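Side-chain contacts in putative uncharacterized protein PH0242 (Pyrococcus horikoshii, PDB 3VU1), which forms the C-terminal globular domain of an archaeal AglB-type oligosaccharyltransferase, a strand-rich structure that carries a bound calcium ion: residues I155-G160 with C164-S169; G182-S185 with P189-Y192; L391-I396 with N447-Y452. One frame throughout, in Å; residues are numbered along the deposited sequence.

Contact 1. Residues I155-G160 with C164-S169; sequences IAVNIG and CSPILS
I155 is the bump of this contact, and the bend that carries P166 and S169 is the hollow that receives it. Its two branches divide the work. I155 CG2, anti to the backbone N, rests against the proline ring, 4.0 Å from P166 CG, the isoleucine lying crosswise to the proline. I155 CG1 (chi1 -59°) takes the other wall and comes within 3.5 Å of S169 OG. P166 CD also lies 3.5 Å from I155 O. Next along the strand, V157 CG2 is presented to the same ring, 4.2 Å from P166 CD, while V157 CB and C164 CB lie 4.4 Å apart on one face of the sheet.

The frame is the beta hairpin of strands 153-159 and 162-165 in the Insert domain. V157 and C164 form an antiparallel hydrogen-bonded pair, in which V157 N reaches C164 O at 2.9 Å, nearly straight and in the carbonyl plane; C164 N returns the bond to V157 O. Beyond P166 the chain passes into strand 168-171, and V194 of strand 192-196 packs on V157, P166 and S169. The chemistry is therefore divided: backbone polar groups satisfy one another at the V157-C164 pair, whereas the hollow around I155 is mostly van der Waals packing, with the proline ring as one wall and the S169 side chain, its OG included, as the other, and no hydrogen bond spans it.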
ATOM      1  N   ILE A 155     -16.942 -26.353   8.490  1.00 57.39           N
ATOM      2  CA  ILE A 155     -15.720 -26.559   7.749  1.00 52.97           C
ATOM      3  C   ILE A 155     -14.856 -27.536   8.516  1.00 51.19           C
ATOM      4  O   ILE A 155     -14.653 -27.382   9.706  1.00 51.68           O
ATOM      5  CB  ILE A 155     -14.996 -25.229   7.416  1.00 54.63           C
ATOM      6  CG1 ILE A 155     -15.901 -24.310   6.582  1.00 49.79           C
ATOM      7  CG2 ILE A 155     -13.665 -25.467   6.695  1.00 53.53           C
ATOM      8  CD1 ILE A 155     -16.301 -24.867   5.236  1.00 51.35           C
ATOM      9  N   ALA A 156     -14.379 -28.565   7.829  1.00 51.78           N
ATOM     10  CA  ALA A 156     -13.444 -29.500   8.430  1.00 52.97           C
ATOM     11  C   ALA A 156     -12.071 -29.394   7.766  1.00 51.96           C
ATOM     12  O   ALA A 156     -11.942 -29.527   6.550  1.00 55.12           O
ATOM     13  CB  ALA A 156     -13.976 -30.924   8.335  1.00 54.56           C
ATOM     14  N   VAL A 157     -11.048 -29.156   8.578  1.00 48.59           N
ATOM     15  CA  VAL A 157      -9.680 -29.142   8.101  1.00 44.50           C
ATOM     16  C   VAL A 157      -9.027 -30.377   8.672  1.00 46.28           C
ATOM     17  O   VAL A 157      -8.919 -30.515   9.887  1.00 48.20           O
ATOM     18  CB  VAL A 157      -8.925 -27.876   8.567  1.00 42.11           C
ATOM     19  CG1 VAL A 157      -7.477 -27.893   8.080  1.00 39.42           C
ATOM     20  CG2 VAL A 157      -9.636 -26.609   8.096  1.00 37.52           C
ATOM     21  N   ASN A 158      -8.619 -31.287   7.789  1.00 52.22           N
ATOM     22  CA  ASN A 158      -7.927 -32.513   8.190  1.00 54.25           C
ATOM     23  C   ASN A 158      -6.455 -32.366   7.939  1.00 56.84           C
ATOM     24  O   ASN A 158      -6.026 -32.054   6.810  1.00 56.63           O
ATOM     25  CB  ASN A 158      -8.456 -33.733   7.430  1.00 56.47           C
ATOM     26  CG  ASN A 158      -9.959 -33.891   7.555  1.00 60.89           C
ATOM     27  OD1 ASN A 158     -10.667 -33.950   6.554  1.00 68.90           O
ATOM     28  ND2 ASN A 158     -10.457 -33.940   8.784  1.00 64.57           N
ATOM     29  N   ILE A 159      -5.687 -32.569   9.002  1.00 56.26           N
ATOM     30  CA  ILE A 159      -4.241 -32.458   8.950  1.00 58.40           C
ATOM     31  C   ILE A 159      -3.716 -33.764   9.490  1.00 60.46           C
ATOM     32  O   ILE A 159      -3.693 -33.973  10.707  1.00 65.37           O
ATOM     33  CB  ILE A 159      -3.738 -31.287   9.823  1.00 59.42           C
ATOM     34  CG1 ILE A 159      -4.573 -30.025   9.547  1.00 60.12           C
ATOM     35  CG2 ILE A 159      -2.244 -31.055   9.599  1.00 58.97           C
ATOM     36  CD1 ILE A 159      -4.158 -28.802  10.337  1.00 62.01           C
ATOM     37  N   GLY A 160      -3.314 -34.654   8.588  1.00 63.70           N
ATOM     38  CA  GLY A 160      -3.057 -36.048   8.961  1.00 66.57           C
ATOM     39  C   GLY A 160      -4.326 -36.678   9.527  1.00 71.26           C
ATOM     40  O   GLY A 160      -5.429 -36.499   8.989  1.00 66.23           O
ATOM     41  N   CYS A 164      -9.906 -30.680  12.218  1.00 61.27           N
ATOM     42  CA  CYS A 164      -9.873 -29.406  12.932  1.00 61.18           C
ATOM     43  C   CYS A 164     -10.969 -28.425  12.524  1.00 59.37           C
ATOM     44  O   CYS A 164     -11.377 -28.363  11.359  1.00 58.06           O
ATOM     45  CB  CYS A 164      -8.475 -28.783  12.849  1.00 62.26           C
ATOM     46  SG  CYS A 164      -7.135 -29.854  13.478  1.00 73.38           S
ATOM     47  N   SER A 165     -11.454 -27.673  13.506  1.00 57.19           N
ATOM     48  CA  SER A 165     -12.570 -26.753  13.295  1.00 57.94           C
ATOM     49  C   SER A 165     -12.129 -25.266  13.388  1.00 55.85           C
ATOM     50  O   SER A 165     -11.865 -24.770  14.487  1.00 57.78           O
ATOM     51  CB  SER A 165     -13.707 -27.067  14.284  1.00 54.24           C
ATOM     52  OG  SER A 165     -14.867 -26.298  13.984  1.00 58.42           O
ATOM     53  N   PRO A 166     -12.057 -24.555  12.241  1.00 49.58           N
ATOM     54  CA  PRO A 166     -11.526 -23.183  12.276  1.00 50.33           C
ATOM     55  C   PRO A 166     -12.389 -22.241  13.105  1.00 52.02           C
ATOM     56  O   PRO A 166     -13.597 -22.436  13.174  1.00 57.71           O
ATOM     57  CB  PRO A 166     -11.506 -22.753  10.799  1.00 45.96           C
ATOM     58  CG  PRO A 166     -12.356 -23.732  10.079  1.00 46.77           C
ATOM     59  CD  PRO A 166     -12.368 -25.003  10.872  1.00 46.83           C
ATOM     60  N   ILE A 167     -11.763 -21.250  13.745  1.00 51.52           N
ATOM     61  CA  ILE A 167     -12.477 -20.193  14.473  1.00 49.24           C
ATOM     62  C   ILE A 167     -13.635 -19.649  13.627  1.00 50.14           C
ATOM     63  O   ILE A 167     -14.748 -19.483  14.112  1.00 55.31           O
ATOM     64  CB  ILE A 167     -11.530 -19.015  14.810  1.00 48.38           C
ATOM     65  CG1 ILE A 167     -10.465 -19.446  15.818  1.00 47.66           C
ATOM     66  CG2 ILE A 167     -12.308 -17.815  15.339  1.00 48.21           C
ATOM     67  CD1 ILE A 167      -9.269 -18.527  15.864  1.00 40.79           C
ATOM     68  N   LEU A 168     -13.353 -19.360  12.364  1.00 46.16           N
ATOM     69  CA  LEU A 168     -14.317 -18.776  11.468  1.00 44.21           C
ATOM     70  C   LEU A 168     -13.877 -19.210  10.092  1.00 43.35           C
ATOM     71  O   LEU A 168     -12.717 -19.521   9.895  1.00 45.30           O
ATOM     72  CB  LEU A 168     -14.290 -17.251  11.577  1.00 45.98           C
ATOM     73  CG  LEU A 168     -14.975 -16.449  10.462  1.00 50.33           C
ATOM     74  CD1 LEU A 168     -16.488 -16.651  10.536  1.00 50.20           C
ATOM     75  CD2 LEU A 168     -14.612 -14.969  10.474  1.00 46.74           C
ATOM     76  N   SER A 169     -14.807 -19.267   9.150  1.00 42.90           N
ATOM     77  CA  SER A 169     -14.477 -19.519   7.764  1.00 44.02           C
ATOM     78  C   SER A 169     -15.336 -18.607   6.942  1.00 44.70           C
ATOM     79  O   SER A 169     -16.452 -18.263   7.355  1.00 49.15           O
ATOM     80  CB  SER A 169     -14.746 -20.967   7.394  1.00 45.83           C
ATOM     81  OG  SER A 169     -14.226 -21.835   8.390  1.00 51.55           O
TER

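Contact 2. Residues G182-S185 with P189-Y192; sequences GRCS and PFPY
C184 and F190 meet through sulfur and ring, just after a G1 beta bulge in which G182 and R183 together face S165 of the neighbouring strand. C184 SG lies 4.6 Å from the centroid of the F190 ring and approaches it obliquely, 45° off the normal. Its closest ring atom is CD1, with C184 SG and F190 CD1 separated by 3.8 Å. F190 sets CG anti to its own backbone N (chi1 -170°), which carries the ring past the bulge and inward, where V157 and I159 of strand 153-159 and L203 of strand 200-205 pack on it. One face of the same ring receives Y192 CD1, offset toward the rim.

The bulge itself is gripped from the backbone. F190 N donates to G182 O at 2.7 Å, approaching from above the carbonyl plane rather than along a lone pair. P189 CA makes an additional CA-H...O contact with that oxygen, and G182 CA makes another with F190 O. With its positive phi, G182 adopts a backbone shape that glycine readily accepts. R183 starts its side chain away from P189-Y192, and its NH2 is hydrogen-bonded to G187 O. P191 is the centre of an inverse gamma turn that leads into strand 192-196, and across that turn Y192 N makes a weak hydrogen bond of 2.9 Å to F190 O.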
ATOM      1  N   GLY A 182     -12.493 -23.555  16.872  1.00 55.81           N
ATOM      2  CA  GLY A 182     -11.087 -23.227  17.052  1.00 55.41           C
ATOM      3  C   GLY A 182     -10.363 -24.316  17.818  1.00 57.05           C
ATOM      4  O   GLY A 182      -9.462 -24.039  18.618  1.00 51.97           O
ATOM      5  N   ARG A 183     -10.769 -25.562  17.572  1.00 60.34           N
ATOM      6  CA  ARG A 183     -10.216 -26.722  18.275  1.00 65.73           C
ATOM      7  C   ARG A 183     -10.100 -27.906  17.319  1.00 63.09           C
ATOM      8  O   ARG A 183     -10.803 -27.970  16.312  1.00 64.02           O
ATOM      9  CB  ARG A 183     -11.065 -27.068  19.518  1.00 71.15           C
ATOM     10  CG  ARG A 183     -11.196 -25.907  20.508  1.00 79.17           C
ATOM     11  CD  ARG A 183     -11.816 -26.293  21.835  1.00 87.52           C
ATOM     12  NE  ARG A 183     -10.864 -27.004  22.686  1.00100.23           N
ATOM     13  CZ  ARG A 183     -11.122 -27.420  23.927  1.00107.07           C
ATOM     14  NH1 ARG A 183     -12.310 -27.198  24.489  1.00104.34           N
ATOM     15  NH2 ARG A 183     -10.183 -28.062  24.614  1.00102.24           N
ATOM     16  N   CYS A 184      -9.177 -28.813  17.603  1.00 62.58           N
ATOM     17  CA  CYS A 184      -9.099 -30.046  16.839  1.00 69.58           C
ATOM     18  C   CYS A 184      -9.855 -31.175  17.560  1.00 68.92           C
ATOM     19  O   CYS A 184     -10.166 -31.064  18.749  1.00 64.76           O
ATOM     20  CB  CYS A 184      -7.635 -30.420  16.556  1.00 73.65           C
ATOM     21  SG  CYS A 184      -6.756 -29.259  15.462  1.00 81.45           S
ATOM     22  N   SER A 185     -10.168 -32.246  16.833  1.00 69.04           N
ATOM     23  CA  SER A 185     -10.737 -33.459  17.444  1.00 73.24           C
ATOM     24  C   SER A 185      -9.805 -33.973  18.571  1.00 70.40           C
ATOM     25  O   SER A 185     -10.252 -34.575  19.537  1.00 67.11           O
ATOM     26  CB  SER A 185     -11.022 -34.543  16.378  1.00 69.03           C
ATOM     27  OG  SER A 185      -9.835 -34.989  15.721  1.00 66.98           O
ATOM     28  N   PRO A 189      -6.080 -26.631  20.754  1.00 64.57           N
ATOM     29  CA  PRO A 189      -6.460 -25.375  20.065  1.00 62.09           C
ATOM     30  C   PRO A 189      -6.116 -25.333  18.564  1.00 58.69           C
ATOM     31  O   PRO A 189      -5.090 -25.886  18.142  1.00 60.14           O
ATOM     32  CB  PRO A 189      -5.648 -24.297  20.814  1.00 58.10           C
ATOM     33  CG  PRO A 189      -4.535 -25.047  21.487  1.00 59.33           C
ATOM     34  CD  PRO A 189      -5.150 -26.365  21.869  1.00 63.66           C
ATOM     35  N   PHE A 190      -6.983 -24.677  17.789  1.00 50.87           N
ATOM     36  CA  PHE A 190      -6.797 -24.477  16.348  1.00 45.63           C
ATOM     37  C   PHE A 190      -7.173 -23.038  16.006  1.00 43.74           C
ATOM     38  O   PHE A 190      -8.284 -22.776  15.500  1.00 41.20           O
ATOM     39  CB  PHE A 190      -7.667 -25.468  15.568  1.00 44.72           C
ATOM     40  CG  PHE A 190      -7.387 -25.525  14.094  1.00 42.23           C
ATOM     41  CD1 PHE A 190      -6.159 -25.999  13.615  1.00 40.14           C
ATOM     42  CD2 PHE A 190      -8.378 -25.143  13.173  1.00 41.78           C
ATOM     43  CE1 PHE A 190      -5.912 -26.075  12.242  1.00 40.17           C
ATOM     44  CE2 PHE A 190      -8.128 -25.196  11.802  1.00 40.36           C
ATOM     45  CZ  PHE A 190      -6.898 -25.674  11.334  1.00 40.30           C
ATOM     46  N   PRO A 191      -6.248 -22.087  16.292  1.00 43.37           N
ATOM     47  CA  PRO A 191      -6.575 -20.659  16.185  1.00 41.41           C
ATOM     48  C   PRO A 191      -6.386 -20.140  14.752  1.00 41.19           C
ATOM     49  O   PRO A 191      -5.651 -19.171  14.511  1.00 41.67           O
ATOM     50  CB  PRO A 191      -5.613 -20.014  17.180  1.00 38.12           C
ATOM     51  CG  PRO A 191      -4.432 -20.936  17.211  1.00 38.58           C
ATOM     52  CD  PRO A 191      -4.844 -22.288  16.704  1.00 39.32           C
ATOM     53  N   TYR A 192      -7.081 -20.789  13.821  1.00 39.85           N
ATOM     54  CA  TYR A 192      -6.981 -20.471  12.416  1.00 38.86           C
ATOM     55  C   TYR A 192      -8.307 -20.069  11.844  1.00 38.36           C
ATOM     56  O   TYR A 192      -9.357 -20.485  12.319  1.00 43.68           O
ATOM     57  CB  TYR A 192      -6.417 -21.666  11.655  1.00 41.17           C
ATOM     58  CG  TYR A 192      -4.959 -21.888  11.959  1.00 43.78           C
ATOM     59  CD1 TYR A 192      -4.570 -22.633  13.068  1.00 43.08           C
ATOM     60  CD2 TYR A 192      -3.963 -21.320  11.154  1.00 41.61           C
ATOM     61  CE1 TYR A 192      -3.227 -22.818  13.365  1.00 45.51           C
ATOM     62  CE2 TYR A 192      -2.620 -21.507  11.447  1.00 42.20           C
ATOM     63  CZ  TYR A 192      -2.261 -22.250  12.555  1.00 44.24           C
ATOM     64  OH  TYR A 192      -0.933 -22.436  12.863  1.00 49.06           O
TER

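Contact 3. Residues L391-I396 with N447-Y452; sequences LRATFI and NAISSY
F395 and Y452 carry the dense part of this contact, an edge-to-face aromatic pair whose ring centroids are 4.8 Å apart and whose planes stand at 56°. The tyrosine offers its edge: CD2 hangs above the middle of the phenylalanine ring, with Y452 CD2 and F395 CD2 3.6 Å apart. Y452 CB also leans on the far end of that ring, 3.8 Å from F395 CZ. Because the tyrosine's CG is anti to the backbone N (chi1 -160°), the ring projects off the helix toward the strand, and the two aromatic side chains run past each other head to tail. I449 meets F395 at CZ: I449 CG2 lies 3.9 Å from F395 CZ, and I449 O sits near the ring plane, at the edge.

This is helix-on-sheet packing within the Peripheral 2 domain, a helix laid on an antiparallel sheet: the first turn of helix 448-460 lies against strand 385-401, the axes of the short segments 10.3 Å apart and 33° from parallel. Strands 412-431 and 464-487 flank that strand, supplying F420 beside A393 and Y452, I469 beside F395, and V471 beside I449.

Between the two segments, the packing thins toward the start of the strand segment, where two methyl groups meet, A393 CB and I449 CD1, 4.1 Å apart. The aromatic end has its solvent side at Y452, which is partly exposed and whose OH is hydrogen-bonded to D418 OD1. S450 leaves the helix away from the strand, and its OG bonds E369; S451 is exposed.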
ATOM      1  N   LEU A 391      15.656  19.348   3.662  1.00 41.22           N
ATOM      2  CA  LEU A 391      16.305  18.184   4.213  1.00 42.59           C
ATOM      3  C   LEU A 391      15.278  17.558   5.124  1.00 44.16           C
ATOM      4  O   LEU A 391      14.705  18.246   5.988  1.00 44.99           O
ATOM      5  CB  LEU A 391      17.581  18.533   4.989  1.00 41.62           C
ATOM      6  CG  LEU A 391      18.826  19.053   4.239  1.00 44.92           C
ATOM      7  CD1 LEU A 391      19.996  19.054   5.220  1.00 45.93           C
ATOM      8  CD2 LEU A 391      19.182  18.256   2.984  1.00 40.27           C
ATOM      9  N   ARG A 392      15.046  16.260   4.916  1.00 41.90           N
ATOM     10  CA  ARG A 392      14.005  15.533   5.618  1.00 41.78           C
ATOM     11  C   ARG A 392      14.596  14.402   6.412  1.00 39.84           C
ATOM     12  O   ARG A 392      15.433  13.664   5.907  1.00 40.60           O
ATOM     13  CB  ARG A 392      12.946  14.971   4.643  1.00 38.41           C
ATOM     14  CG  ARG A 392      11.641  14.606   5.352  1.00 39.21           C
ATOM     15  CD  ARG A 392      10.720  13.779   4.481  1.00 39.45           C
ATOM     16  NE  ARG A 392      11.408  12.596   3.970  1.00 39.06           N
ATOM     17  CZ  ARG A 392      11.061  11.930   2.873  1.00 35.52           C
ATOM     18  NH1 ARG A 392      10.023  12.313   2.133  1.00 34.91           N
ATOM     19  NH2 ARG A 392      11.778  10.896   2.507  1.00 34.10           N
ATOM     20  N   ALA A 393      14.144  14.255   7.649  1.00 37.99           N
ATOM     21  CA  ALA A 393      14.556  13.111   8.454  1.00 39.94           C
ATOM     22  C   ALA A 393      13.484  12.024   8.451  1.00 38.88           C
ATOM     23  O   ALA A 393      12.273  12.340   8.430  1.00 34.20           O
ATOM     24  CB  ALA A 393      14.873  13.538   9.888  1.00 39.48           C
ATOM     25  N   THR A 394      13.936  10.760   8.476  1.00 36.10           N
ATOM     26  CA  THR A 394      13.039   9.626   8.643  1.00 36.08           C
ATOM     27  C   THR A 394      13.651   8.715   9.684  1.00 37.98           C
ATOM     28  O   THR A 394      14.772   8.240   9.505  1.00 37.58           O
ATOM     29  CB  THR A 394      12.810   8.829   7.330  1.00 37.32           C
ATOM     30  OG1 THR A 394      12.339   9.695   6.296  1.00 39.51           O
ATOM     31  CG2 THR A 394      11.758   7.751   7.519  1.00 36.23           C
ATOM     32  N   PHE A 395      12.911   8.489  10.771  1.00 37.46           N
ATOM     33  CA  PHE A 395      13.267   7.502  11.786  1.00 39.22           C
ATOM     34  C   PHE A 395      12.358   6.283  11.667  1.00 41.82           C
ATOM     35  O   PHE A 395      11.131   6.377  11.833  1.00 42.91           O
ATOM     36  CB  PHE A 395      13.067   8.079  13.192  1.00 41.18           C
ATOM     37  CG  PHE A 395      14.120   9.051  13.621  1.00 41.07           C
ATOM     38  CD1 PHE A 395      15.016   8.707  14.628  1.00 42.52           C
ATOM     39  CD2 PHE A 395      14.203  10.314  13.050  1.00 40.52           C
ATOM     40  CE1 PHE A 395      15.988   9.602  15.047  1.00 41.73           C
ATOM     41  CE2 PHE A 395      15.180  11.212  13.459  1.00 44.57           C
ATOM     42  CZ  PHE A 395      16.073  10.854  14.454  1.00 43.64           C
ATOM     43  N   ILE A 396      12.947   5.134  11.375  1.00 40.75           N
ATOM     44  CA  ILE A 396      12.198   3.896  11.446  1.00 37.80           C
ATOM     45  C   ILE A 396      12.687   3.206  12.698  1.00 38.84           C
ATOM     46  O   ILE A 396      13.910   2.973  12.862  1.00 39.20           O
ATOM     47  CB  ILE A 396      12.419   2.997  10.216  1.00 34.25           C
ATOM     48  CG1 ILE A 396      11.638   3.552   9.026  1.00 35.32           C
ATOM     49  CG2 ILE A 396      11.952   1.583  10.522  1.00 32.24           C
ATOM     50  CD1 ILE A 396      12.029   2.970   7.670  1.00 36.37           C
ATOM     51  N   ASN A 447      22.288  18.607  16.537  1.00 68.08           N
ATOM     52  CA  ASN A 447      21.138  18.162  17.358  1.00 73.54           C
ATOM     53  C   ASN A 447      19.801  17.871  16.636  1.00 69.68           C
ATOM     54  O   ASN A 447      18.836  17.449  17.293  1.00 66.70           O
ATOM     55  CB  ASN A 447      20.841  19.151  18.498  1.00 77.65           C
ATOM     56  CG  ASN A 447      22.071  19.522  19.282  1.00 82.74           C
ATOM     57  OD1 ASN A 447      22.689  18.671  19.928  1.00 83.89           O
ATOM     58  ND2 ASN A 447      22.440  20.805  19.231  1.00 85.08           N
ATOM     59  N   ALA A 448      19.719  18.100  15.321  1.00 58.65           N
ATOM     60  CA  ALA A 448      18.488  17.769  14.589  1.00 57.00           C
ATOM     61  C   ALA A 448      18.072  16.292  14.792  1.00 53.72           C
ATOM     62  O   ALA A 448      16.931  16.002  15.156  1.00 55.15           O
ATOM     63  CB  ALA A 448      18.628  18.103  13.115  1.00 59.01           C
ATOM     64  N   ILE A 449      19.028  15.390  14.599  1.00 46.91           N
ATOM     65  CA  ILE A 449      18.844  13.965  14.757  1.00 45.16           C
ATOM     66  C   ILE A 449      18.858  13.583  16.243  1.00 47.74           C
ATOM     67  O   ILE A 449      17.889  13.015  16.750  1.00 49.09           O
ATOM     68  CB  ILE A 449      19.937  13.194  13.945  1.00 43.92           C
ATOM     69  CG1 ILE A 449      19.857  13.536  12.454  1.00 43.92           C
ATOM     70  CG2 ILE A 449      19.874  11.686  14.154  1.00 38.92           C
ATOM     71  CD1 ILE A 449      18.463  13.510  11.839  1.00 42.64           C
ATOM     72  N   SER A 450      19.948  13.909  16.941  1.00 51.12           N
ATOM     73  CA  SER A 450      20.137  13.523  18.348  1.00 52.54           C
ATOM     74  C   SER A 450      18.987  13.966  19.229  1.00 49.35           C
ATOM     75  O   SER A 450      18.558  13.246  20.137  1.00 45.91           O
ATOM     76  CB  SER A 450      21.417  14.138  18.886  1.00 60.22           C
ATOM     77  OG  SER A 450      22.535  13.527  18.279  1.00 76.03           O
ATOM     78  N   SER A 451      18.510  15.176  18.963  1.00 47.99           N
ATOM     79  CA  SER A 451      17.377  15.739  19.660  1.00 45.75           C
ATOM     80  C   SER A 451      16.189  14.762  19.644  1.00 48.85           C
ATOM     81  O   SER A 451      15.680  14.378  20.719  1.00 48.63           O
ATOM     82  CB  SER A 451      17.029  17.050  18.989  1.00 46.83           C
ATOM     83  OG  SER A 451      15.714  17.413  19.282  1.00 56.57           O
ATOM     84  N   TYR A 452      15.794  14.332  18.430  1.00 45.92           N
ATOM     85  CA  TYR A 452      14.673  13.415  18.232  1.00 42.41           C
ATOM     86  C   TYR A 452      14.954  12.022  18.816  1.00 43.26           C
ATOM     87  O   TYR A 452      14.075  11.407  19.433  1.00 40.13           O
ATOM     88  CB  TYR A 452      14.288  13.338  16.744  1.00 45.15           C
ATOM     89  CG  TYR A 452      12.886  12.816  16.530  1.00 46.61           C
ATOM     90  CD1 TYR A 452      11.769  13.636  16.764  1.00 46.02           C
ATOM     91  CD2 TYR A 452      12.669  11.477  16.142  1.00 47.01           C
ATOM     92  CE1 TYR A 452      10.478  13.150  16.615  1.00 46.69           C
ATOM     93  CE2 TYR A 452      11.383  10.974  15.991  1.00 45.97           C
ATOM     94  CZ  TYR A 452      10.295  11.815  16.227  1.00 48.62           C
ATOM     95  OH  TYR A 452       9.031  11.327  16.059  1.00 46.22           O
TER

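Contacts 1 and 2 are neighbours, their centres about 7 Å apart, and both reach the same mixed sheet of the Insert domain, where strands 162-165 and 183-184 lie side by side. The C164-C184 disulfide joins them covalently, and R183 O probably accepts a hydrogen bond from S165 N. Contact 1 is a largely buried hairpin, whereas contact 2 is a surface loop with several residues partly or fully exposed. Contact 3 is also buried but stands apart, about 49 Å from contact 1 between centres, in the Peripheral 2 domain. Backbone hydrogen bonds bind the first two; strand 385-401 and helix 448-460 meet through side-chain packing with no hydrogen bond between the two segments.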